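Probable glutamine-binding lipoprotein GlnH (GLNBP) (Mycobacterium tuberculosis, PDB 6H20) binds asparagine and glutamate as a solute-binding lipoprotein, with aspartate probably its specific ligand, and probably regulates protein kinase G to control glutamate metabolism. Local coordinates at residues A[106-109]-A[110-113]. Numbering follows the deposited sequence.
Sequences RVTA and LQKS. With ASN (asparagine), chain B.
Val107 and Gln111 meet one turn apart on the short helix 106-111, as do Thr108 and Lys112. Backbone bonds hold the turn. Gln111 N donates to Val107 O at 2.9 Å with an N-H...O angle of 165°. Lys112 N donates to Thr108 O, also at 2.9 Å. The bond from Leu110 N to Arg106 O is weak.

CG1 of Val107 is anti to the backbone N (chi1 163°) and lies over the face of the Gln111 amide, roughly above CD and 3.7 Å from OE1. Thr108 and Lys112 lie alongside each other and point the same way. Thr108 CG2 touches Lys112 CD at 3.6 Å, and the lysine chain bends at chi3 and chi4, which leaves NZ beside the same methyl. On the buried side, Leu110 reaches Val118 and Val132.

The Arg106 side chain reaches the bound asparagine beyond the start of the helix. A bend at chi3 (-70°) directs its guanidinium to two ligand groups. NH1 bonds the side-chain OD1 of asparagine at 2.8 Å. NH2 bonds the carboxylate O of asparagine at 3.0 Å, in the guanidinium plane. Ala103 O takes NE and Lys120 O takes NH1, which limits rotation of the group. Arg128 also bonds the ligand, and the two positive charges close together probably suit its carboxylate.

At the C-terminal end Ser113 leaves the helix with positive phi and two bonds back into the last turn, a Schellman motif. Ser113 N donates to Leu110 O. The motif ends a helix whose first residue lines the amino-acid pocket of a family 3 solute-binding protein.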
# COMPACT_ATOMS: atom_id res chain seq x y z
N ARG A 106 7.80 7.23 0.53
CA ARG A 106 6.45 7.78 0.41
C ARG A 106 6.24 9.00 1.30
O ARG A 106 5.66 10.00 0.86
CB ARG A 106 5.42 6.71 0.77
CG ARG A 106 5.37 5.57 -0.23
CD ARG A 106 4.43 4.44 0.26
NE ARG A 106 5.01 3.75 1.41
CZ ARG A 106 4.51 2.62 1.92
NH1 ARG A 106 3.41 2.08 1.39
NH2 ARG A 106 5.10 2.03 2.96
N VAL A 107 6.71 8.95 2.55
CA VAL A 107 6.50 10.07 3.46
C VAL A 107 7.32 11.28 3.01
O VAL A 107 6.81 12.41 2.98
CB VAL A 107 6.80 9.68 4.91
CG1 VAL A 107 6.99 10.92 5.79
CG2 VAL A 107 5.69 8.80 5.46
N THR A 108 8.58 11.06 2.63
CA THR A 108 9.44 12.18 2.26
C THR A 108 8.92 12.91 1.03
O THR A 108 8.94 14.14 0.98
CB THR A 108 10.87 11.69 2.03
OG1 THR A 108 11.39 11.17 3.26
CG2 THR A 108 11.75 12.85 1.59
N ALA A 109 8.44 12.17 0.02
CA ALA A 109 7.93 12.85 -1.17
C ALA A 109 6.75 13.73 -0.84
O ALA A 109 6.59 14.80 -1.44
CB ALA A 109 7.56 11.82 -2.24
N LEU A 110 5.91 13.31 0.11
CA LEU A 110 4.78 14.14 0.51
C LEU A 110 5.25 15.36 1.30
O LEU A 110 4.77 16.48 1.07
CB LEU A 110 3.80 13.29 1.31
CG LEU A 110 3.06 12.25 0.47
CD1 LEU A 110 2.36 11.23 1.37
CD2 LEU A 110 2.07 12.94 -0.44
N GLN A 111 6.20 15.16 2.22
CA GLN A 111 6.72 16.27 3.01
C GLN A 111 7.36 17.33 2.12
O GLN A 111 7.24 18.54 2.38
CB GLN A 111 7.76 15.74 4.00
CG GLN A 111 7.17 15.01 5.19
CD GLN A 111 8.24 14.50 6.13
OE1 GLN A 111 9.19 13.84 5.70
NE2 GLN A 111 8.10 14.80 7.42
N LYS A 112 8.05 16.90 1.06
CA LYS A 112 8.75 17.80 0.15
C LYS A 112 7.86 18.30 -0.98
O LYS A 112 8.36 18.97 -1.88
CB LYS A 112 9.98 17.11 -0.45
CG LYS A 112 11.09 16.80 0.53
CD LYS A 112 12.18 15.99 -0.16
CE LYS A 112 13.56 16.30 0.40
NZ LYS A 112 13.60 16.17 1.88
N SER A 113 6.57 17.98 -0.96
CA SER A 113 5.64 18.39 -2.01
C SER A 113 6.14 17.99 -3.39
O SER A 113 6.01 18.74 -4.36
CB SER A 113 5.32 19.88 -1.93
OG SER A 113 4.67 20.17 -0.70
N ASN B . 1.05 -1.50 3.47
CA ASN B . 2.38 -1.67 4.06
C ASN B . 2.95 -0.31 4.41
O ASN B . 4.15 -0.19 4.70
CB ASN B . 3.31 -2.42 3.10
CG ASN B . 3.64 -1.62 1.87
OD1 ASN B . 2.98 -0.64 1.53
ND2 ASN B . 4.71 -2.01 1.20
OXT ASN B . 2.18 0.68 4.39